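Local structure of variable region-containing chitin-binding protein 3 (Branchiostoma floridae, 1XT5) at residues Thr51-Asn59 / Ala84-Leu94; Val99-Gln110 / Leu122-Val131. The protein is an amphioxus immune-type receptor whose V-set immunoglobulin domain, the part described here, belongs to a longer protein that probably binds chitin. One frame throughout, in Å; residues are numbered along the deposited sequence.

Interaction 1: residues Thr51-Asn59 / Ala84-Leu94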
loop_
_atom_site.group_PDB
_atom_site.type_symbol
_atom_site.label_atom_id
_atom_site.label_comp_id
_atom_site.label_asym_id
_atom_site.label_seq_id
_atom_site.Cartn_x
_atom_site.Cartn_y
_atom_site.Cartn_z
ATOM N N THR A 51 -6.333 -4.283 -9.527
ATOM C CA THR A 51 -6.895 -2.966 -9.710
ATOM C C THR A 51 -6.304 -2.026 -8.653
ATOM O O THR A 51 -5.967 -2.420 -7.527
ATOM C CB THR A 51 -8.427 -2.981 -9.691
ATOM O OG1 THR A 51 -8.942 -1.766 -10.235
ATOM C CG2 THR A 51 -8.960 -3.164 -8.310
ATOM N N LYS A 52 -6.143 -0.752 -9.011
ATOM C CA LYS A 52 -5.556 0.223 -8.104
ATOM C C LYS A 52 -6.468 0.555 -6.973
ATOM O O LYS A 52 -7.643 0.892 -7.167
ATOM C CB LYS A 52 -5.190 1.508 -8.890
ATOM C CG LYS A 52 -4.079 1.307 -9.878
ATOM C CD LYS A 52 -3.970 2.572 -10.741
ATOM C CE LYS A 52 -3.167 3.646 -10.042
ATOM N NZ LYS A 52 -2.623 4.674 -10.957
ATOM N N VAL A 53 -5.895 0.589 -5.757
ATOM C CA VAL A 53 -6.594 1.074 -4.559
ATOM C C VAL A 53 -6.092 2.479 -4.189
ATOM O O VAL A 53 -6.854 3.409 -3.984
ATOM C CB VAL A 53 -6.451 0.088 -3.403
ATOM C CG1 VAL A 53 -7.103 0.617 -2.159
ATOM C CG2 VAL A 53 -7.006 -1.273 -3.824
ATOM N N PHE A 54 -4.777 2.596 -4.071
ATOM C CA PHE A 54 -4.108 3.773 -3.593
ATOM C C PHE A 54 -2.747 3.862 -4.260
ATOM O O PHE A 54 -2.078 2.848 -4.438
ATOM C CB PHE A 54 -3.964 3.723 -2.067
ATOM C CG PHE A 54 -3.199 4.897 -1.465
ATOM C CD1 PHE A 54 -3.899 6.016 -1.021
ATOM C CD2 PHE A 54 -1.814 4.866 -1.364
ATOM C CE1 PHE A 54 -3.193 7.099 -0.508
ATOM C CE2 PHE A 54 -1.099 5.962 -0.878
ATOM C CZ PHE A 54 -1.839 7.040 -0.449
ATOM N N LYS A 55 -2.297 5.086 -4.499
ATOM C CA LYS A 55 -0.922 5.349 -4.896
ATOM C C LYS A 55 -0.463 6.642 -4.199
ATOM O O LYS A 55 -1.255 7.587 -4.066
ATOM C CB LYS A 55 -0.737 5.448 -6.404
ATOM C CG LYS A 55 0.678 5.421 -6.953
ATOM C CD LYS A 55 0.733 5.444 -8.465
ATOM C CE LYS A 55 2.132 5.432 -9.004
ATOM N NZ LYS A 55 2.148 5.438 -10.505
ATOM N N GLY A 56 0.791 6.704 -3.810
ATOM C CA GLY A 56 1.318 7.917 -3.256
ATOM C C GLY A 56 2.816 7.944 -3.196
ATOM O O GLY A 56 3.483 6.913 -3.260
ATOM N N ASN A 57 3.354 9.152 -3.025
ATOM C CA ASN A 57 4.768 9.314 -2.815
ATOM C C ASN A 57 5.022 10.678 -2.164
ATOM O O ASN A 57 4.334 11.636 -2.458
ATOM C CB ASN A 57 5.602 9.249 -4.113
ATOM C CG ASN A 57 5.199 10.220 -5.192
ATOM O OD1 ASN A 57 4.333 9.992 -6.013
ATOM N ND2 ASN A 57 5.867 11.387 -5.206
ATOM N N TYR A 58 6.034 10.749 -1.316
ATOM C CA TYR A 58 6.505 12.057 -0.874
ATOM C C TYR A 58 7.062 12.825 -2.080
ATOM O O TYR A 58 7.633 12.216 -2.989
ATOM C CB TYR A 58 7.639 11.900 0.139
ATOM C CG TYR A 58 7.192 11.331 1.462
ATOM C CD1 TYR A 58 7.633 10.094 1.897
ATOM C CD2 TYR A 58 6.333 12.012 2.295
ATOM C CE1 TYR A 58 7.259 9.566 3.106
ATOM C CE2 TYR A 58 5.935 11.478 3.514
ATOM C CZ TYR A 58 6.381 10.257 3.909
ATOM O OH TYR A 58 5.979 9.703 5.101
ATOM N N ASN A 59 6.920 14.111 -2.060
ATOM C CA ASN A 59 7.524 14.955 -3.074
ATOM C C ASN A 59 8.944 15.269 -2.644
ATOM O O ASN A 59 9.302 15.348 -1.479
ATOM C CB ASN A 59 6.716 16.223 -3.264
ATOM C CG ASN A 59 5.366 15.893 -3.921
ATOM O OD1 ASN A 59 5.269 14.967 -4.716
ATOM N ND2 ASN A 59 4.364 16.711 -3.594
ATOM N N ALA A 84 -10.154 4.933 0.902
ATOM C CA ALA A 84 -8.840 4.395 1.143
ATOM C C ALA A 84 -7.865 5.544 1.446
ATOM O O ALA A 84 -7.827 6.540 0.714
ATOM C CB ALA A 84 -8.368 3.628 -0.091
ATOM N N SER A 85 -7.032 5.364 2.455
ATOM C CA SER A 85 -6.045 6.380 2.798
ATOM C C SER A 85 -4.795 5.713 3.366
ATOM O O SER A 85 -4.874 4.617 3.909
ATOM C CB SER A 85 -6.647 7.409 3.769
ATOM O OG SER A 85 -7.050 6.832 4.996
ATOM N N VAL A 86 -3.678 6.413 3.278
ATOM C CA VAL A 86 -2.414 6.023 3.879
ATOM C C VAL A 86 -1.912 7.216 4.658
ATOM O O VAL A 86 -1.496 8.213 4.066
ATOM C CB VAL A 86 -1.408 5.536 2.811
ATOM C CG1 VAL A 86 -0.051 5.241 3.431
ATOM C CG2 VAL A 86 -1.904 4.267 2.133
ATOM N N ALA A 87 -1.936 7.131 5.985
ATOM C CA ALA A 87 -1.575 8.271 6.832
ATOM C C ALA A 87 -0.088 8.600 6.784
ATOM O O ALA A 87 0.274 9.776 6.972
ATOM C CB ALA A 87 -1.963 7.996 8.281
ATOM N N ASN A 88 0.738 7.597 6.608
ATOM C CA ASN A 88 2.192 7.773 6.711
ATOM C C ASN A 88 2.844 6.992 5.589
ATOM O O ASN A 88 2.927 5.768 5.645
ATOM C CB ASN A 88 2.678 7.257 8.070
ATOM C CG ASN A 88 4.158 7.465 8.272
ATOM O OD1 ASN A 88 4.911 7.736 7.444
ATOM N ND2 ASN A 88 4.639 7.162 9.489
ATOM N N LEU A 89 3.320 7.697 4.535
ATOM C CA LEU A 89 3.879 6.967 3.418
ATOM C C LEU A 89 5.133 6.221 3.753
ATOM O O LEU A 89 5.485 5.245 3.061
ATOM C CB LEU A 89 4.111 7.931 2.241
ATOM C CG LEU A 89 2.871 8.451 1.548
ATOM C CD1 LEU A 89 3.208 9.605 0.638
ATOM C CD2 LEU A 89 2.150 7.367 0.774
ATOM N N ALA A 90 5.850 6.615 4.793
ATOM C CA ALA A 90 7.042 5.909 5.245
ATOM C C ALA A 90 6.688 4.637 6.002
ATOM O O ALA A 90 7.614 3.810 6.218
ATOM C CB ALA A 90 7.906 6.791 6.151
ATOM N N ALA A 91 5.455 4.422 6.379
ATOM C CA ALA A 91 4.981 3.247 7.141
ATOM C C ALA A 91 3.564 2.993 6.628
ATOM O O ALA A 91 2.567 3.305 7.284
ATOM C CB ALA A 91 5.010 3.528 8.634
ATOM N N PRO A 92 3.442 2.543 5.362
ATOM C CA PRO A 92 2.246 2.762 4.558
ATOM C C PRO A 92 1.082 1.814 4.777
ATOM O O PRO A 92 0.386 1.407 3.822
ATOM C CB PRO A 92 2.801 2.677 3.125
ATOM C CG PRO A 92 3.913 1.656 3.248
ATOM C CD PRO A 92 4.565 2.021 4.550
ATOM N N THR A 93 0.717 1.573 6.026
ATOM C CA THR A 93 -0.531 0.931 6.366
ATOM C C THR A 93 -1.693 1.612 5.683
ATOM O O THR A 93 -1.811 2.848 5.701
ATOM C CB THR A 93 -0.704 0.999 7.887
ATOM O OG1 THR A 93 0.356 0.248 8.439
ATOM C CG2 THR A 93 -2.069 0.554 8.368
ATOM N N LEU A 94 -2.556 0.786 5.081
ATOM C CA LEU A 94 -3.762 1.234 4.405
ATOM C C LEU A 94 -4.951 1.212 5.369
ATOM O O LEU A 94 -5.153 0.225 6.063
ATOM C CB LEU A 94 -4.060 0.264 3.269
ATOM C CG LEU A 94 -5.351 0.531 2.464
ATOM C CD1 LEU A 94 -5.222 1.803 1.652
ATOM C CD2 LEU A 94 -5.640 -0.654 1.560
#
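Phe54 and Val86 pack closely, ring face to methyl. Val86 CG2 stands over the middle of the Phe54 ring, 3.6 Å from its centroid and only 14° off the ring normal, a CH-pi contact. Leu89 CD2 reaches the same ring differently, near its plane, 3.9 Å from Phe54 CE2. The other branch of that leucine, CD1, lies 3.5 Å from the backbone carbon C of Asn57, so Leu89 spans the strand from Phe54 to Tyr58. Beside this core, Val53 CG1 meets Ala84 CB at 3.9 Å. A classic beta bulge sets two residues, Val53 and Phe54, against Trp41 of the neighbouring strand, so that consecutive side chains point inward. The looser end has a partly exposed rim of Asn57, Asn88 and Ala90, beside which Tyr58 and Leu89 remain buried. There CG of Tyr58 lies anti to the carbonyl carbon (chi1 -69°), and Leu89 CB lies over one face of the ring, 3.9 Å from the centroid and shifted toward the rim. Ala90 N donates to Tyr58 OH over 3.1 Å, but the bond is bent, 135° at the hydrogen. Glu69 ties this end together by bonding both Tyr58 OH and Leu89 N. The strand axes are 7.1 Å apart at closest approach and belong to different sheets, an arrangement characteristic of face-to-face packing in the immunoglobulin V-set beta sandwich.

Interaction 2: residues Val99-Gln110 / Leu122-Val131; sequences VHPQDGGRYWCQ and LDAKSVVLKV
Arg106 and Ser126 meet on the face of the hairpin that also carries Trp108 and Val128. From CB, the arginine places CG anti to its own N (chi1 -173°), where CG lies 3.5 Å from Ser126 CB. CD follows at 3.5 Å from Ser126 OG. A bend at chi3 (-60°) then turns the guanidinium so that NH1 donates to Ser126 OG over 2.8 Å, with the oxygen in the guanidinium plane, while Val128 CG2 covers one face of the group, 3.5 Å from NH1. Ser126 is shared: its CB also sits over the six-membered ring of Trp108, 3.5 Å from the centroid and 9° off the normal. Trp108 NE1 is hydrogen-bonded to Gly44 O of the neighbouring strand 38-44. Beneath these side chains, paired backbone bonds join Gly105 to Leu129, Tyr107 to Val127 and Cys109 to Lys125. On the other face Tyr107, Cys109, Val127 and Leu129 are buried: Tyr107 CE1 packs 3.7 Å from Leu129 CB, and Tyr107 OH donates in the carbonyl plane to Asp103 O, 2.7 Å away. This is the tyrosine corner of immunoglobulin domains. The Cys109-Cys26 disulfide crosses to the opposite sheet from this antiparallel hairpin, as in the F and G strands of V-set domains.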
loop_
_atom_site.group_PDB
_atom_site.type_symbol
_atom_site.label_atom_id
_atom_site.label_comp_id
_atom_site.label_asym_id
_atom_site.label_seq_id
_atom_site.Cartn_x
_atom_site.Cartn_y
_atom_site.Cartn_z
ATOM N N VAL A 99 -16.386 -0.545 4.545
ATOM C CA VAL A 99 -16.022 -1.728 3.798
ATOM C C VAL A 99 -17.227 -2.392 3.162
ATOM O O VAL A 99 -18.245 -2.657 3.795
ATOM C CB VAL A 99 -15.228 -2.699 4.709
ATOM C CG1 VAL A 99 -15.079 -4.033 4.071
ATOM C CG2 VAL A 99 -13.879 -2.104 5.066
ATOM N N HIS A 100 -17.114 -2.657 1.863
ATOM C CA HIS A 100 -18.207 -3.290 1.109
ATOM C C HIS A 100 -18.048 -4.798 1.084
ATOM O O HIS A 100 -16.959 -5.310 1.232
ATOM C CB HIS A 100 -18.190 -2.800 -0.337
ATOM C CG HIS A 100 -18.581 -1.374 -0.532
ATOM N ND1 HIS A 100 -18.122 -0.334 0.258
ATOM C CD2 HIS A 100 -19.417 -0.813 -1.434
ATOM C CE1 HIS A 100 -18.688 0.795 -0.198
ATOM N NE2 HIS A 100 -19.486 0.540 -1.252
ATOM N N PRO A 101 -19.132 -5.497 0.896
ATOM C CA PRO A 101 -19.013 -6.989 0.783
ATOM C C PRO A 101 -17.910 -7.444 -0.172
ATOM O O PRO A 101 -17.040 -8.316 0.121
ATOM C CB PRO A 101 -20.398 -7.406 0.347
ATOM C CG PRO A 101 -21.324 -6.369 0.876
ATOM C CD PRO A 101 -20.524 -5.066 0.785
ATOM N N GLN A 102 -17.828 -6.800 -1.337
ATOM C CA GLN A 102 -16.848 -7.240 -2.331
ATOM C C GLN A 102 -15.483 -6.626 -2.112
ATOM O O GLN A 102 -14.618 -6.902 -2.969
ATOM C CB GLN A 102 -17.352 -6.862 -3.709
ATOM C CG GLN A 102 -18.636 -7.612 -4.020
ATOM C CD GLN A 102 -18.767 -9.037 -3.539
ATOM O OE1 GLN A 102 -19.531 -9.466 -2.652
ATOM N NE2 GLN A 102 -17.963 -9.880 -4.164
ATOM N N ASP A 103 -15.271 -5.914 -1.047
ATOM C CA ASP A 103 -13.929 -5.506 -0.708
ATOM C C ASP A 103 -13.092 -6.666 -0.187
ATOM O O ASP A 103 -11.869 -6.539 -0.097
ATOM C CB ASP A 103 -13.905 -4.378 0.325
ATOM C CG ASP A 103 -14.304 -3.012 -0.153
ATOM O OD1 ASP A 103 -14.345 -2.767 -1.367
ATOM O OD2 ASP A 103 -14.624 -2.192 0.725
ATOM N N GLY A 104 -13.680 -7.829 0.178
ATOM C CA GLY A 104 -12.839 -8.957 0.523
ATOM C C GLY A 104 -11.950 -9.342 -0.616
ATOM O O GLY A 104 -12.294 -9.229 -1.801
ATOM N N GLY A 105 -10.755 -9.832 -0.287
ATOM C CA GLY A 105 -9.811 -10.193 -1.303
ATOM C C GLY A 105 -8.394 -10.023 -0.832
ATOM O O GLY A 105 -8.107 -10.133 0.372
ATOM N N ARG A 106 -7.520 -9.747 -1.788
ATOM C CA ARG A 106 -6.093 -9.721 -1.549
ATOM C C ARG A 106 -5.519 -8.357 -1.912
ATOM O O ARG A 106 -5.670 -7.911 -3.061
ATOM C CB ARG A 106 -5.400 -10.816 -2.335
ATOM C CG ARG A 106 -3.911 -10.962 -2.010
ATOM C CD ARG A 106 -3.311 -12.224 -2.573
ATOM N NE ARG A 106 -3.959 -13.431 -2.065
ATOM C CZ ARG A 106 -3.662 -14.079 -0.977
ATOM N NH1 ARG A 106 -2.725 -13.632 -0.152
ATOM N NH2 ARG A 106 -4.300 -15.185 -0.650
ATOM N N TYR A 107 -4.879 -7.696 -0.971
ATOM C CA TYR A 107 -4.368 -6.361 -1.113
ATOM C C TYR A 107 -2.853 -6.394 -1.032
ATOM O O TYR A 107 -2.274 -6.794 -0.025
ATOM C CB TYR A 107 -4.943 -5.457 -0.009
ATOM C CG TYR A 107 -6.402 -5.179 -0.166
ATOM C CD1 TYR A 107 -7.371 -6.084 0.190
ATOM C CD2 TYR A 107 -6.853 -3.973 -0.717
ATOM C CE1 TYR A 107 -8.712 -5.841 0.015
ATOM C CE2 TYR A 107 -8.181 -3.678 -0.893
ATOM C CZ TYR A 107 -9.133 -4.638 -0.501
ATOM O OH TYR A 107 -10.449 -4.348 -0.679
ATOM N N TRP A 108 -2.200 -5.952 -2.094
ATOM C CA TRP A 108 -0.751 -5.917 -2.175
ATOM C C TRP A 108 -0.254 -4.538 -1.782
ATOM O O TRP A 108 -0.651 -3.541 -2.375
ATOM C CB TRP A 108 -0.308 -6.215 -3.621
ATOM C CG TRP A 108 -0.624 -7.620 -3.999
ATOM C CD1 TRP A 108 -1.815 -8.084 -4.519
ATOM C CD2 TRP A 108 0.229 -8.751 -3.854
ATOM N NE1 TRP A 108 -1.748 -9.435 -4.699
ATOM C CE2 TRP A 108 -0.523 -9.876 -4.308
ATOM C CE3 TRP A 108 1.490 -8.956 -3.394
ATOM C CZ2 TRP A 108 0.017 -11.150 -4.300
ATOM C CZ3 TRP A 108 2.028 -10.214 -3.385
ATOM C CH2 TRP A 108 1.286 -11.317 -3.843
ATOM N N CYS A 109 0.664 -4.527 -0.798
ATOM C CA CYS A 109 1.438 -3.342 -0.450
ATOM C C CYS A 109 2.740 -3.439 -1.253
ATOM O O CYS A 109 3.555 -4.308 -0.991
ATOM C CB CYS A 109 1.713 -3.336 1.037
ATOM S SG CYS A 109 2.637 -1.841 1.491
ATOM N N GLN A 110 2.874 -2.573 -2.231
ATOM C CA GLN A 110 4.025 -2.523 -3.113
ATOM C C GLN A 110 4.755 -1.210 -2.847
ATOM O O GLN A 110 4.149 -0.139 -2.855
ATOM C CB GLN A 110 3.587 -2.608 -4.565
ATOM C CG GLN A 110 4.753 -2.520 -5.538
ATOM C CD GLN A 110 4.242 -2.645 -6.934
ATOM O OE1 GLN A 110 3.961 -3.729 -7.411
ATOM N NE2 GLN A 110 4.013 -1.529 -7.576
ATOM N N LEU A 122 12.087 -2.957 -6.075
ATOM C CA LEU A 122 10.686 -3.113 -5.783
ATOM C C LEU A 122 10.495 -4.277 -4.818
ATOM O O LEU A 122 11.212 -5.270 -4.937
ATOM C CB LEU A 122 9.834 -3.397 -7.074
ATOM C CG LEU A 122 8.321 -3.540 -6.924
ATOM C CD1 LEU A 122 7.656 -3.085 -8.188
ATOM C CD2 LEU A 122 7.850 -4.979 -6.642
ATOM N N ASP A 123 9.516 -4.177 -3.913
ATOM C CA ASP A 123 9.047 -5.366 -3.213
ATOM C C ASP A 123 7.557 -5.221 -3.000
ATOM O O ASP A 123 7.015 -4.106 -3.075
ATOM C CB ASP A 123 9.813 -5.610 -1.904
ATOM C CG ASP A 123 9.632 -6.990 -1.320
ATOM O OD1 ASP A 123 9.224 -7.924 -2.074
ATOM O OD2 ASP A 123 9.902 -7.165 -0.122
ATOM N N ALA A 124 6.890 -6.315 -2.703
ATOM C CA ALA A 124 5.454 -6.301 -2.431
ATOM C C ALA A 124 5.102 -7.520 -1.608
ATOM O O ALA A 124 5.655 -8.597 -1.825
ATOM C CB ALA A 124 4.647 -6.323 -3.744
ATOM N N LYS A 125 4.140 -7.351 -0.700
ATOM C CA LYS A 125 3.556 -8.440 0.060
ATOM C C LYS A 125 2.060 -8.213 0.129
ATOM O O LYS A 125 1.597 -7.065 0.053
ATOM C CB LYS A 125 4.123 -8.558 1.468
ATOM C CG LYS A 125 5.552 -9.039 1.497
ATOM C CD LYS A 125 6.127 -9.146 2.878
ATOM C CE LYS A 125 7.402 -9.979 2.965
ATOM N NZ LYS A 125 8.443 -9.494 2.054
ATOM N N SER A 126 1.303 -9.298 0.321
ATOM C CA SER A 126 -0.152 -9.188 0.336
ATOM C C SER A 126 -0.727 -9.425 1.721
ATOM O O SER A 126 -0.225 -10.193 2.537
ATOM C CB SER A 126 -0.810 -10.126 -0.673
ATOM O OG SER A 126 -0.876 -11.469 -0.219
ATOM N N VAL A 127 -1.868 -8.756 1.935
ATOM C CA VAL A 127 -2.685 -8.892 3.129
ATOM C C VAL A 127 -4.110 -9.238 2.647
ATOM O O VAL A 127 -4.670 -8.503 1.851
ATOM C CB VAL A 127 -2.715 -7.590 3.944
ATOM C CG1 VAL A 127 -3.468 -7.804 5.237
ATOM C CG2 VAL A 127 -1.299 -7.103 4.244
ATOM N N VAL A 128 -4.619 -10.357 3.116
ATOM C CA VAL A 128 -5.997 -10.707 2.812
ATOM C C VAL A 128 -6.949 -9.964 3.685
ATOM O O VAL A 128 -6.717 -9.848 4.912
ATOM C CB VAL A 128 -6.162 -12.260 2.997
ATOM C CG1 VAL A 128 -7.626 -12.658 3.006
ATOM C CG2 VAL A 128 -5.447 -12.988 1.900
ATOM N N LEU A 129 -8.011 -9.477 3.104
ATOM C CA LEU A 129 -9.123 -8.878 3.828
ATOM C C LEU A 129 -10.326 -9.864 3.765
ATOM O O LEU A 129 -10.797 -10.156 2.685
ATOM C CB LEU A 129 -9.531 -7.568 3.216
ATOM C CG LEU A 129 -10.748 -6.882 3.889
ATOM C CD1 LEU A 129 -10.502 -6.663 5.366
ATOM C CD2 LEU A 129 -11.065 -5.610 3.111
ATOM N N LYS A 130 -10.721 -10.313 4.932
ATOM C CA LYS A 130 -11.935 -11.098 5.118
ATOM C C LYS A 130 -13.037 -10.187 5.573
ATOM O O LYS A 130 -12.871 -9.385 6.520
ATOM C CB LYS A 130 -11.739 -12.214 6.144
ATOM C CG LYS A 130 -10.788 -13.291 5.760
ATOM C CD LYS A 130 -10.555 -14.238 6.943
ATOM C CE LYS A 130 -9.913 -15.516 6.622
ATOM N NZ LYS A 130 -9.627 -16.387 7.802
ATOM N N VAL A 131 -14.172 -10.227 4.883
ATOM C CA VAL A 131 -15.347 -9.457 5.245
ATOM C C VAL A 131 -16.312 -10.416 5.911
ATOM O O VAL A 131 -16.817 -11.313 5.268
ATOM C CB VAL A 131 -15.947 -8.700 4.054
ATOM C CG1 VAL A 131 -17.167 -7.900 4.480
ATOM C CG2 VAL A 131 -14.897 -7.826 3.384
#

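Both interactions lie in one V-set domain and reach the same six-stranded sheet, yet they do different work. Interaction 1 is a buried contact, its centre about 5 Å from the centre of the chain; it joins strands of the two sheets mainly through apolar side chains. Interaction 2 lies about 9 Å from that centre and joins neighbours within one sheet by a backbone ladder, with one face turned to the core; the face of Arg106, Trp108 and Ser126 is partly exposed and includes the Arg106-Ser126 hydrogen bond. Their cores meet directly: Val53 CG2 packs 4.0 Å from Tyr107 CE2, and Pro92 CG lies 4.1 Å from Cys109 SG, placing Pro92 of 84-94 beside the intersheet disulfide.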